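Long-range contacts in probable histone-lysine N-methyltransferase, H3 lysine-9 specific SUVH9 (PDB 4NJ5), which takes part in gene silencing and lacks methyltransferase activity, and may instead bind methylated DNA and recruit RNA polymerase V to chromatin: residues 411-416 / 443-448; 391-396 / 452-457; 61-66 / 427-432. All blocks are in the same frame, centred on the assembly; numbering follows the deposited sequence.

Interaction 1 (411-416 / 443-448); sequences VYPARF and PPVDFA
Ala448 and Pro413 bury more surface than any other residue here, each set against a ring from the other segment. The methyl of Ala448 sits off-centre against the Tyr412 ring in a CH-pi contact, with CB 3.6 Å from Tyr412 CE1. On the other side of that ring's plane lies the guanidinium of Arg415, its NH2 near the rim. Backbone adds a weaker touch, Ala448 CA standing 3.5 Å from Val411 O in a CA-H...O contact. Pro413 works the other way round: it supplies the carbon and Phe447 supplies the face. Phe447 CB points away, but with CG between the backbone N and the carbonyl carbon (chi1 75°) the ring still comes up to the proline. Pro413 CG stands 4.2 Å from the centroid of the Phe447 ring, and the two side chains cross at about a right angle. Pro413 CG also meets Val445 CG1 at 4.1 Å. Phe473, on strand 469-475, touches both Pro413 and Val445. All this lies in the long irregular connection between helix 397-405 and strand 448-450, probably the variable insert of the SET domain, with its two ends running nearly antiparallel. A single water stitches the backbones together, accepting from Ala414 N at 3.1 Å and donating to Phe447 O at 2.8 Å. It lies in the plane of the Tyr412 ring, at its edge.

Interaction 2 (391-396 / 452-457); sequences AGVALT and SKMRNV
One face of the Asn456 carboxamide is turned to Ala391: the methyl carbon CB of Ala391 lies above Asn456 CG at 3.6 Å, and Ala391 N approaches from the same side. Ala391 N donates to Asn456 OD1 at 3.0 Å, from well above the carbonyl plane, 57° out of it. At the amide's other end, ND2 donates to Glu389 O, which fixes which way round the group sits. Placed between the backbone N and the carbonyl carbon (chi1 72°), Asn456 CG is brought back close to Ala391. An alanine here would probably leave the Ala391 N-H and Glu389 O without their mates and open a gap beside the Ala391 methyl. The backbones run nearly antiparallel, with Asn456 N making a weak bond to Ala391 O and Arg455 CA lying 3.4 Å from that same oxygen. Each segment finds its regular partner elsewhere, and the contact therefore joins a small sheet within the SET domain, 393-395 with 448-450, to one that 454-455 makes with strand 280-281 from earlier in the chain. Farther along, Val393 CG2 packs on Met454 CB at 4.0 Å. Arg455 leads away, its guanidinium in cation-pi contact with Tyr279 and Tyr460 and its NE bonded to Val451 O.

Interaction 3 (61-66 / 427-432); sequences CMLWMN and LSQVLA
Leu63 points its two methyls at different parts of the 427-432 turn, and Cys61 comes in beside it with its sulphur. Leu63 CD1, anti to CA (chi2 -179°), is carried out to the far end of the side chain, where it meets Val430 CG2 at 3.7 Å. The backbone oxygen of Gln429 is beside it too, with Leu63 CD1 to Gln429 O at 3.8 Å. The leucine and valine side chains cross obliquely and meet methyl to methyl. The second branch, CD2, faces the amide end of Gln429, where OE1 stands a loose 4.2 Å from Leu63 CD2. Cys61 approaches the backbone of the turn: its SG lies 3.7 Å from Val430 O and a little farther from Val430 CA, a van der Waals approach. The partner segment is folded tightly by its own backbone, Leu427 O accepting from both Val430 N and Leu431 N, and this brings the Gln429 and Val430 carbonyls within range of the leucine and cysteine. Behind the contact stand two long helices: Val430 touches Met57 and Leu63 touches Met58, both of helix 46-60, while Gln429 rests on Ile22 of helix 8-35. This turn, in the long connection between helix 397-405 and strand 448-450, thus lies against the N-terminal helical pair. Across from it, Cys61 and Leu63 flank Met62, the positive-phi C-prime residue of the Schellman motif that ends helix 46-60, with Leu63 N bonded to Met58 O and Met62 N to Arg59 O.

In the fold
Interactions 1 and 2 are neighbours in the SET domain, their centres 14 Å apart, and they touch: Ala448 O lies 2.9 Å from Leu395 N, a probable hydrogen bond, and Phe447 CE2 packs on Ala394 CB. In sequence, both segments of interaction 1 fall between those of interaction 2. Interaction 3 is remote, its centre 36 Å from that of interaction 1 and 43 Å from that of interaction 2, across the chain's centre from the latter. Yet 427-432 belongs to the same connection as 411-416 and 443-448, which therefore leaves the SET core, meets the N-terminal helices and returns. All three contacts lie away from the pre-SET zinc cluster.

Interaction 1 (411-416 / 443-448)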
ATOM      1  N   VAL A 411      25.293  -9.235   6.626  1.00 24.80           N
ATOM      2  CA  VAL A 411      23.952  -8.830   7.029  1.00 23.92           C
ATOM      3  C   VAL A 411      23.357  -9.831   8.015  1.00 23.84           C
ATOM      4  O   VAL A 411      23.375 -11.038   7.780  1.00 23.65           O
ATOM      5  CB  VAL A 411      23.012  -8.694   5.820  1.00 23.90           C
ATOM      6  CG1 VAL A 411      21.603  -8.351   6.280  1.00 21.86           C
ATOM      7  CG2 VAL A 411      23.536  -7.636   4.867  1.00 26.63           C
ATOM      8  N   TYR A 412      22.838  -9.320   9.123  1.00 27.87           N
ATOM      9  CA  TYR A 412      22.223 -10.162  10.138  1.00 29.36           C
ATOM     10  C   TYR A 412      20.729  -9.877  10.200  1.00 30.64           C
ATOM     11  O   TYR A 412      20.306  -8.891  10.805  1.00 34.63           O
ATOM     12  CB  TYR A 412      22.877  -9.928  11.502  1.00 27.68           C
ATOM     13  CG  TYR A 412      24.331 -10.347  11.555  1.00 31.18           C
ATOM     14  CD1 TYR A 412      24.696 -11.592  12.050  1.00 35.42           C
ATOM     15  CD2 TYR A 412      25.338  -9.501  11.104  1.00 28.90           C
ATOM     16  CE1 TYR A 412      26.025 -11.982  12.100  1.00 35.37           C
ATOM     17  CE2 TYR A 412      26.667  -9.882  11.147  1.00 29.16           C
ATOM     18  CZ  TYR A 412      27.005 -11.123  11.646  1.00 33.63           C
ATOM     19  OH  TYR A 412      28.327 -11.507  11.689  1.00 36.07           O
ATOM     20  N   PRO A 413      19.925 -10.742   9.563  1.00 29.03           N
ATOM     21  CA  PRO A 413      18.471 -10.576   9.457  1.00 26.50           C
ATOM     22  C   PRO A 413      17.792 -10.429  10.813  1.00 27.28           C
ATOM     23  O   PRO A 413      16.738  -9.800  10.897  1.00 29.56           O
ATOM     24  CB  PRO A 413      18.015 -11.866   8.763  1.00 25.53           C
ATOM     25  CG  PRO A 413      19.153 -12.821   8.912  1.00 28.27           C
ATOM     26  CD  PRO A 413      20.383 -11.981   8.914  1.00 27.19           C
ATOM     27  N   ALA A 414      18.393 -10.986  11.859  1.00 22.76           N
ATOM     28  CA  ALA A 414      17.853 -10.846  13.206  1.00 28.63           C
ATOM     29  C   ALA A 414      17.759  -9.382  13.635  1.00 28.34           C
ATOM     30  O   ALA A 414      16.965  -9.037  14.509  1.00 28.32           O
ATOM     31  CB  ALA A 414      18.694 -11.624  14.199  1.00 24.81           C
ATOM     32  N   ARG A 415      18.571  -8.528  13.020  1.00 24.08           N
ATOM     33  CA  ARG A 415      18.649  -7.130  13.420  1.00 27.09           C
ATOM     34  C   ARG A 415      17.615  -6.239  12.731  1.00 27.66           C
ATOM     35  O   ARG A 415      17.435  -5.088  13.121  1.00 33.99           O
ATOM     36  CB  ARG A 415      20.060  -6.583  13.201  1.00 31.14           C
ATOM     37  CG  ARG A 415      21.141  -7.494  13.743  1.00 38.40           C
ATOM     38  CD  ARG A 415      22.412  -6.733  14.078  1.00 45.22           C
ATOM     39  NE  ARG A 415      23.493  -7.647  14.437  1.00 51.34           N
ATOM     40  CZ  ARG A 415      24.770  -7.455  14.121  1.00 54.51           C
ATOM     41  NH1 ARG A 415      25.131  -6.377  13.440  1.00 55.78           N
ATOM     42  NH2 ARG A 415      25.686  -8.344  14.484  1.00 55.45           N
ATOM     43  N   PHE A 416      16.945  -6.767  11.709  1.00 22.48           N
ATOM     44  CA  PHE A 416      15.844  -6.045  11.082  1.00 23.34           C
ATOM     45  C   PHE A 416      14.786  -5.736  12.138  1.00 25.82           C
ATOM     46  O   PHE A 416      14.505  -6.562  13.006  1.00 26.62           O
ATOM     47  CB  PHE A 416      15.215  -6.862   9.948  1.00 20.33           C
ATOM     48  CG  PHE A 416      16.005  -6.848   8.661  1.00 23.93           C
ATOM     49  CD1 PHE A 416      16.251  -5.657   7.992  1.00 24.06           C
ATOM     50  CD2 PHE A 416      16.474  -8.031   8.106  1.00 23.74           C
ATOM     51  CE1 PHE A 416      16.971  -5.647   6.802  1.00 24.83           C
ATOM     52  CE2 PHE A 416      17.193  -8.030   6.920  1.00 19.44           C
ATOM     53  CZ  PHE A 416      17.440  -6.838   6.267  1.00 26.52           C
ATOM     54  N   PRO A 443      13.539 -19.051  19.940  1.00 51.31           N
ATOM     55  CA  PRO A 443      14.910 -18.548  19.816  1.00 48.90           C
ATOM     56  C   PRO A 443      15.040 -17.633  18.606  1.00 48.17           C
ATOM     57  O   PRO A 443      14.439 -17.910  17.566  1.00 45.94           O
ATOM     58  CB  PRO A 443      15.729 -19.820  19.596  1.00 29.76           C
ATOM     59  CG  PRO A 443      14.924 -20.895  20.234  1.00 30.48           C
ATOM     60  CD  PRO A 443      13.498 -20.524  19.969  1.00 29.39           C
ATOM     61  N   PRO A 444      15.805 -16.544  18.743  1.00 41.35           N
ATOM     62  CA  PRO A 444      15.976 -15.632  17.613  1.00 37.47           C
ATOM     63  C   PRO A 444      16.830 -16.269  16.531  1.00 37.43           C
ATOM     64  O   PRO A 444      17.642 -17.146  16.820  1.00 40.89           O
ATOM     65  CB  PRO A 444      16.710 -14.442  18.234  1.00 32.24           C
ATOM     66  CG  PRO A 444      17.450 -15.022  19.388  1.00 35.75           C
ATOM     67  CD  PRO A 444      16.574 -16.121  19.925  1.00 37.72           C
ATOM     68  N   VAL A 445      16.617 -15.846  15.293  1.00 27.85           N
ATOM     69  CA  VAL A 445      17.479 -16.218  14.183  1.00 29.08           C
ATOM     70  C   VAL A 445      18.882 -15.679  14.463  1.00 32.65           C
ATOM     71  O   VAL A 445      19.025 -14.573  14.979  1.00 35.64           O
ATOM     72  CB  VAL A 445      16.915 -15.648  12.866  1.00 44.83           C
ATOM     73  CG1 VAL A 445      17.986 -15.534  11.801  1.00 48.23           C
ATOM     74  CG2 VAL A 445      15.734 -16.492  12.380  1.00 46.19           C
ATOM     75  N   ASP A 446      19.918 -16.464  14.165  1.00 49.35           N
ATOM     76  CA  ASP A 446      21.289 -16.026  14.433  1.00 54.77           C
ATOM     77  C   ASP A 446      22.251 -16.164  13.254  1.00 51.03           C
ATOM     78  O   ASP A 446      23.435 -15.850  13.385  1.00 55.82           O
ATOM     79  CB  ASP A 446      21.869 -16.720  15.672  1.00 69.43           C
ATOM     80  CG  ASP A 446      21.861 -18.240  15.569  1.00 77.37           C
ATOM     81  OD1 ASP A 446      21.911 -18.784  14.449  1.00 78.95           O
ATOM     82  OD2 ASP A 446      21.811 -18.896  16.631  1.00 81.50           O
ATOM     83  N   PHE A 447      21.757 -16.625  12.109  1.00 34.15           N
ATOM     84  CA  PHE A 447      22.642 -16.801  10.959  1.00 31.06           C
ATOM     85  C   PHE A 447      22.953 -15.483  10.250  1.00 31.32           C
ATOM     86  O   PHE A 447      22.269 -14.478  10.440  1.00 33.52           O
ATOM     87  CB  PHE A 447      22.100 -17.848   9.974  1.00 24.81           C
ATOM     88  CG  PHE A 447      20.949 -17.371   9.131  1.00 23.39           C
ATOM     89  CD1 PHE A 447      19.641 -17.594   9.528  1.00 22.82           C
ATOM     90  CD2 PHE A 447      21.175 -16.734   7.917  1.00 22.77           C
ATOM     91  CE1 PHE A 447      18.584 -17.171   8.745  1.00 23.87           C
ATOM     92  CE2 PHE A 447      20.122 -16.307   7.135  1.00 21.62           C
ATOM     93  CZ  PHE A 447      18.828 -16.526   7.548  1.00 25.52           C
ATOM     94  N   ALA A 448      23.997 -15.496   9.432  1.00 28.05           N
ATOM     95  CA  ALA A 448      24.410 -14.299   8.720  1.00 28.59           C
ATOM     96  C   ALA A 448      24.272 -14.498   7.224  1.00 27.76           C
ATOM     97  O   ALA A 448      24.244 -15.624   6.737  1.00 32.14           O
ATOM     98  CB  ALA A 448      25.843 -13.934   9.078  1.00 26.52           C
TER
HETATM   99  O   HOH W   1      21.020 -12.604  12.100  1.00 41.45           O

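Interaction 2 (391-396 / 452-457)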
ATOM      1  N   ALA A 391      17.064 -11.945  -0.603  1.00 17.76           N
ATOM      2  CA  ALA A 391      17.906 -13.077  -1.000  1.00 21.19           C
ATOM      3  C   ALA A 391      19.415 -12.811  -0.978  1.00 24.27           C
ATOM      4  O   ALA A 391      19.909 -11.882  -1.618  1.00 25.47           O
ATOM      5  CB  ALA A 391      17.479 -13.603  -2.370  1.00 18.41           C
ATOM      6  N   GLY A 392      20.137 -13.651  -0.245  1.00 23.20           N
ATOM      7  CA  GLY A 392      21.585 -13.584  -0.186  1.00 20.56           C
ATOM      8  C   GLY A 392      22.161 -14.969   0.025  1.00 21.83           C
ATOM      9  O   GLY A 392      21.452 -15.968  -0.114  1.00 24.63           O
ATOM     10  N   VAL A 393      23.445 -15.037   0.355  1.00 22.16           N
ATOM     11  CA  VAL A 393      24.090 -16.315   0.627  1.00 22.99           C
ATOM     12  C   VAL A 393      24.166 -16.544   2.134  1.00 23.22           C
ATOM     13  O   VAL A 393      24.865 -15.823   2.840  1.00 23.68           O
ATOM     14  CB  VAL A 393      25.500 -16.377   0.005  1.00 24.12           C
ATOM     15  CG1 VAL A 393      26.169 -17.713   0.310  1.00 25.11           C
ATOM     16  CG2 VAL A 393      25.428 -16.138  -1.495  1.00 24.07           C
ATOM     17  N   ALA A 394      23.438 -17.544   2.620  1.00 23.05           N
ATOM     18  CA  ALA A 394      23.370 -17.816   4.054  1.00 23.35           C
ATOM     19  C   ALA A 394      24.581 -18.592   4.556  1.00 24.68           C
ATOM     20  O   ALA A 394      25.063 -19.510   3.895  1.00 25.28           O
ATOM     21  CB  ALA A 394      22.083 -18.556   4.399  1.00 27.10           C
ATOM     22  N   LEU A 395      25.061 -18.213   5.736  1.00 25.28           N
ATOM     23  CA  LEU A 395      26.235 -18.839   6.329  1.00 26.71           C
ATOM     24  C   LEU A 395      25.932 -19.506   7.664  1.00 28.69           C
ATOM     25  O   LEU A 395      25.002 -19.118   8.380  1.00 28.57           O
ATOM     26  CB  LEU A 395      27.350 -17.814   6.552  1.00 27.44           C
ATOM     27  CG  LEU A 395      28.084 -17.164   5.378  1.00 30.69           C
ATOM     28  CD1 LEU A 395      28.012 -18.032   4.134  1.00 31.31           C
ATOM     29  CD2 LEU A 395      27.534 -15.779   5.101  1.00 29.98           C
ATOM     30  N   THR A 396      26.737 -20.513   7.988  1.00 28.52           N
ATOM     31  CA  THR A 396      26.773 -21.077   9.328  1.00 32.95           C
ATOM     32  C   THR A 396      27.588 -20.131  10.197  1.00 34.23           C
ATOM     33  O   THR A 396      28.106 -19.134   9.701  1.00 35.56           O
ATOM     34  CB  THR A 396      27.479 -22.444   9.334  1.00 33.65           C
ATOM     35  OG1 THR A 396      28.777 -22.315   8.740  1.00 32.68           O
ATOM     36  CG2 THR A 396      26.676 -23.459   8.536  1.00 31.17           C
ATOM     37  N   SER A 452      27.459  -9.573  -0.961  1.00 24.93           N
ATOM     38  CA  SER A 452      28.487  -8.828  -1.678  1.00 25.94           C
ATOM     39  C   SER A 452      28.757  -9.406  -3.065  1.00 26.27           C
ATOM     40  O   SER A 452      29.410  -8.772  -3.888  1.00 27.05           O
ATOM     41  CB  SER A 452      29.785  -8.817  -0.868  1.00 27.20           C
ATOM     42  OG  SER A 452      30.310 -10.128  -0.736  1.00 27.67           O
ATOM     43  N   LYS A 453      28.259 -10.612  -3.314  1.00 25.84           N
ATOM     44  CA  LYS A 453      28.521 -11.311  -4.566  1.00 27.67           C
ATOM     45  C   LYS A 453      27.235 -11.711  -5.267  1.00 25.42           C
ATOM     46  O   LYS A 453      27.052 -11.444  -6.450  1.00 25.62           O
ATOM     47  CB  LYS A 453      29.384 -12.552  -4.300  1.00 27.24           C
ATOM     48  CG  LYS A 453      30.777 -12.257  -3.781  1.00 31.15           C
ATOM     49  CD  LYS A 453      31.557 -13.539  -3.524  1.00 35.17           C
ATOM     50  CE  LYS A 453      32.988 -13.248  -3.098  1.00 38.49           C
ATOM     51  NZ  LYS A 453      33.711 -12.447  -4.122  1.00 42.06           N
ATOM     52  N   MET A 454      26.353 -12.359  -4.519  1.00 28.62           N
ATOM     53  CA  MET A 454      25.080 -12.815  -5.049  1.00 27.95           C
ATOM     54  C   MET A 454      23.941 -12.232  -4.221  1.00 26.80           C
ATOM     55  O   MET A 454      23.948 -12.322  -2.990  1.00 26.15           O
ATOM     56  CB  MET A 454      25.029 -14.344  -5.068  1.00 23.99           C
ATOM     57  CG  MET A 454      26.075 -14.958  -6.000  1.00 27.05           C
ATOM     58  SD  MET A 454      26.594 -16.628  -5.559  1.00 55.09           S
ATOM     59  CE  MET A 454      25.082 -17.544  -5.850  1.00 32.85           C
ATOM     60  N   ARG A 455      22.977 -11.620  -4.905  1.00 21.95           N
ATOM     61  CA  ARG A 455      21.896 -10.890  -4.256  1.00 23.94           C
ATOM     62  C   ARG A 455      20.758 -10.652  -5.240  1.00 24.50           C
ATOM     63  O   ARG A 455      20.945 -10.755  -6.453  1.00 25.94           O
ATOM     64  CB  ARG A 455      22.409  -9.537  -3.770  1.00 25.32           C
ATOM     65  CG  ARG A 455      23.184  -8.786  -4.840  1.00 27.03           C
ATOM     66  CD  ARG A 455      23.191  -7.298  -4.594  1.00 25.34           C
ATOM     67  NE  ARG A 455      23.970  -6.924  -3.419  1.00 27.50           N
ATOM     68  CZ  ARG A 455      23.882  -5.740  -2.824  1.00 28.76           C
ATOM     69  NH1 ARG A 455      23.037  -4.828  -3.287  1.00 25.73           N
ATOM     70  NH2 ARG A 455      24.627  -5.471  -1.762  1.00 28.32           N
ATOM     71  N   ASN A 456      19.581 -10.328  -4.710  1.00 21.52           N
ATOM     72  CA  ASN A 456      18.431  -9.959  -5.529  1.00 19.25           C
ATOM     73  C   ASN A 456      18.101  -8.477  -5.365  1.00 21.66           C
ATOM     74  O   ASN A 456      18.855  -7.731  -4.737  1.00 24.00           O
ATOM     75  CB  ASN A 456      17.210 -10.794  -5.154  1.00 18.58           C
ATOM     76  CG  ASN A 456      16.624 -10.404  -3.803  1.00 22.24           C
ATOM     77  OD1 ASN A 456      17.344  -9.991  -2.892  1.00 20.64           O
ATOM     78  ND2 ASN A 456      15.309 -10.538  -3.670  1.00 21.82           N
ATOM     79  N   VAL A 457      16.962  -8.067  -5.917  1.00 18.68           N
ATOM     80  CA  VAL A 457      16.535  -6.670  -5.898  1.00 18.81           C
ATOM     81  C   VAL A 457      16.461  -6.110  -4.473  1.00 18.22           C
ATOM     82  O   VAL A 457      16.888  -4.978  -4.214  1.00 18.57           O
ATOM     83  CB  VAL A 457      15.173  -6.491  -6.629  1.00 18.31           C
ATOM     84  CG1 VAL A 457      14.112  -7.435  -6.058  1.00 17.62           C
ATOM     85  CG2 VAL A 457      14.704  -5.042  -6.577  1.00 18.34           C
TER

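Interaction 3 (61-66 / 427-432)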
ATOM      1  N   CYS A  61     -17.090   4.159  16.757  1.00 44.05           N
ATOM      2  CA  CYS A  61     -16.065   4.188  17.801  1.00 44.63           C
ATOM      3  C   CYS A  61     -15.337   5.524  17.883  1.00 43.49           C
ATOM      4  O   CYS A  61     -14.288   5.620  18.528  1.00 44.73           O
ATOM      5  CB  CYS A  61     -15.039   3.074  17.585  1.00 41.26           C
ATOM      6  SG  CYS A  61     -15.698   1.406  17.733  1.00 39.21           S
ATOM      7  N   MET A  62     -15.888   6.544  17.229  1.00 36.44           N
ATOM      8  CA  MET A  62     -15.273   7.868  17.194  1.00 37.31           C
ATOM      9  C   MET A  62     -13.828   7.820  16.699  1.00 36.03           C
ATOM     10  O   MET A  62     -12.955   8.478  17.270  1.00 36.34           O
ATOM     11  CB  MET A  62     -15.328   8.526  18.578  1.00 49.62           C
ATOM     12  CG  MET A  62     -16.714   8.553  19.207  1.00 54.02           C
ATOM     13  SD  MET A  62     -17.854   9.660  18.352  1.00 80.72           S
ATOM     14  CE  MET A  62     -18.988   8.479  17.615  1.00 62.21           C
ATOM     15  N   LEU A  63     -13.579   7.049  15.643  1.00 29.47           N
ATOM     16  CA  LEU A  63     -12.221   6.893  15.133  1.00 28.11           C
ATOM     17  C   LEU A  63     -11.956   7.640  13.828  1.00 29.84           C
ATOM     18  O   LEU A  63     -10.822   7.682  13.352  1.00 33.53           O
ATOM     19  CB  LEU A  63     -11.870   5.412  14.980  1.00 31.05           C
ATOM     20  CG  LEU A  63     -11.812   4.625  16.289  1.00 31.97           C
ATOM     21  CD1 LEU A  63     -11.426   3.185  16.017  1.00 30.97           C
ATOM     22  CD2 LEU A  63     -10.840   5.273  17.262  1.00 33.53           C
ATOM     23  N   TRP A  64     -12.998   8.229  13.252  1.00 26.44           N
ATOM     24  CA  TRP A  64     -12.839   9.017  12.037  1.00 25.85           C
ATOM     25  C   TRP A  64     -12.088  10.312  12.306  1.00 25.76           C
ATOM     26  O   TRP A  64     -12.131  10.850  13.411  1.00 27.96           O
ATOM     27  CB  TRP A  64     -14.199   9.363  11.431  1.00 31.67           C
ATOM     28  CG  TRP A  64     -14.888   8.222  10.768  1.00 37.53           C
ATOM     29  CD1 TRP A  64     -14.583   6.897  10.878  1.00 39.04           C
ATOM     30  CD2 TRP A  64     -16.003   8.304   9.876  1.00 39.39           C
ATOM     31  NE1 TRP A  64     -15.445   6.149  10.115  1.00 37.28           N
ATOM     32  CE2 TRP A  64     -16.325   6.991   9.488  1.00 38.76           C
ATOM     33  CE3 TRP A  64     -16.764   9.364   9.371  1.00 41.59           C
ATOM     34  CZ2 TRP A  64     -17.374   6.705   8.618  1.00 41.70           C
ATOM     35  CZ3 TRP A  64     -17.803   9.080   8.507  1.00 43.94           C
ATOM     36  CH2 TRP A  64     -18.100   7.762   8.139  1.00 43.34           C
ATOM     37  N   MET A  65     -11.403  10.810  11.284  1.00 26.99           N
ATOM     38  CA  MET A  65     -10.801  12.135  11.334  1.00 27.11           C
ATOM     39  C   MET A  65     -11.769  13.108  10.682  1.00 25.41           C
ATOM     40  O   MET A  65     -12.581  12.697   9.855  1.00 25.19           O
ATOM     41  CB  MET A  65      -9.480  12.144  10.570  1.00 26.91           C
ATOM     42  CG  MET A  65      -8.493  11.084  11.015  1.00 29.44           C
ATOM     43  SD  MET A  65      -7.037  11.086   9.961  1.00 42.74           S
ATOM     44  CE  MET A  65      -6.511  12.789  10.145  1.00 46.48           C
ATOM     45  N   ASN A  66     -11.678  14.387  11.045  1.00 26.70           N
ATOM     46  CA  ASN A  66     -12.542  15.422  10.476  1.00 29.55           C
ATOM     47  C   ASN A  66     -14.006  14.983  10.473  1.00 29.08           C
ATOM     48  O   ASN A  66     -14.683  15.035   9.447  1.00 26.43           O
ATOM     49  CB  ASN A  66     -12.081  15.776   9.057  1.00 32.69           C
ATOM     50  CG  ASN A  66     -12.773  17.010   8.499  1.00 35.16           C
ATOM     51  OD1 ASN A  66     -13.107  17.938   9.234  1.00 40.20           O
ATOM     52  ND2 ASN A  66     -12.994  17.019   7.191  1.00 34.10           N
ATOM     53  N   LEU A 427      -7.183  -4.945  16.672  1.00 30.74           N
ATOM     54  CA  LEU A 427      -8.547  -4.450  16.549  1.00 32.59           C
ATOM     55  C   LEU A 427      -9.098  -4.035  17.903  1.00 33.45           C
ATOM     56  O   LEU A 427     -10.311  -3.883  18.067  1.00 32.14           O
ATOM     57  CB  LEU A 427      -9.441  -5.540  15.964  1.00 38.05           C
ATOM     58  CG  LEU A 427      -8.991  -6.133  14.631  1.00 36.07           C
ATOM     59  CD1 LEU A 427      -9.837  -7.343  14.288  1.00 34.07           C
ATOM     60  CD2 LEU A 427      -9.085  -5.080  13.549  1.00 35.72           C
ATOM     61  N   SER A 428      -8.206  -3.859  18.875  1.00 35.02           N
ATOM     62  CA  SER A 428      -8.626  -3.585  20.246  1.00 38.70           C
ATOM     63  C   SER A 428      -9.286  -2.215  20.416  1.00 37.54           C
ATOM     64  O   SER A 428      -9.958  -1.976  21.417  1.00 38.07           O
ATOM     65  CB  SER A 428      -7.450  -3.729  21.216  1.00 50.00           C
ATOM     66  OG  SER A 428      -6.576  -2.615  21.117  1.00 54.68           O
ATOM     67  N   GLN A 429      -9.092  -1.321  19.449  1.00 30.77           N
ATOM     68  CA  GLN A 429      -9.708   0.003  19.509  1.00 35.31           C
ATOM     69  C   GLN A 429     -11.102   0.003  18.890  1.00 35.09           C
ATOM     70  O   GLN A 429     -11.855   0.966  19.036  1.00 40.46           O
ATOM     71  CB  GLN A 429      -8.816   1.061  18.846  1.00 45.00           C
ATOM     72  CG  GLN A 429      -7.441   1.243  19.471  1.00 51.85           C
ATOM     73  CD  GLN A 429      -6.967   2.690  19.470  1.00 58.56           C
ATOM     74  OE1 GLN A 429      -7.772   3.617  19.563  1.00 61.21           O
ATOM     75  NE2 GLN A 429      -5.653   2.887  19.367  1.00 59.54           N
ATOM     76  N   VAL A 430     -11.432  -1.086  18.204  1.00 32.13           N
ATOM     77  CA  VAL A 430     -12.737  -1.243  17.572  1.00 33.38           C
ATOM     78  C   VAL A 430     -13.560  -2.305  18.306  1.00 38.31           C
ATOM     79  O   VAL A 430     -14.750  -2.116  18.576  1.00 41.38           O
ATOM     80  CB  VAL A 430     -12.595  -1.620  16.079  1.00 35.50           C
ATOM     81  CG1 VAL A 430     -13.847  -2.305  15.555  1.00 38.11           C
ATOM     82  CG2 VAL A 430     -12.248  -0.388  15.249  1.00 28.65           C
ATOM     83  N   LEU A 431     -12.911  -3.416  18.645  1.00 42.95           N
ATOM     84  CA  LEU A 431     -13.561  -4.516  19.359  1.00 45.26           C
ATOM     85  C   LEU A 431     -13.009  -4.663  20.779  1.00 47.75           C
ATOM     86  O   LEU A 431     -11.839  -5.000  20.969  1.00 43.14           O
ATOM     87  CB  LEU A 431     -13.380  -5.826  18.588  1.00 42.74           C
ATOM     88  CG  LEU A 431     -13.830  -5.797  17.126  1.00 42.90           C
ATOM     89  CD1 LEU A 431     -13.370  -7.043  16.393  1.00 41.86           C
ATOM     90  CD2 LEU A 431     -15.340  -5.648  17.036  1.00 46.64           C
ATOM     91  N   ALA A 432     -13.860  -4.414  21.768  1.00 71.33           N
ATOM     92  CA  ALA A 432     -13.457  -4.458  23.172  1.00 77.93           C
ATOM     93  C   ALA A 432     -12.967  -5.838  23.608  1.00 81.07           C
ATOM     94  O   ALA A 432     -12.076  -5.952  24.451  1.00 83.19           O
ATOM     95  CB  ALA A 432     -14.607  -3.998  24.066  1.00 60.24           C
TER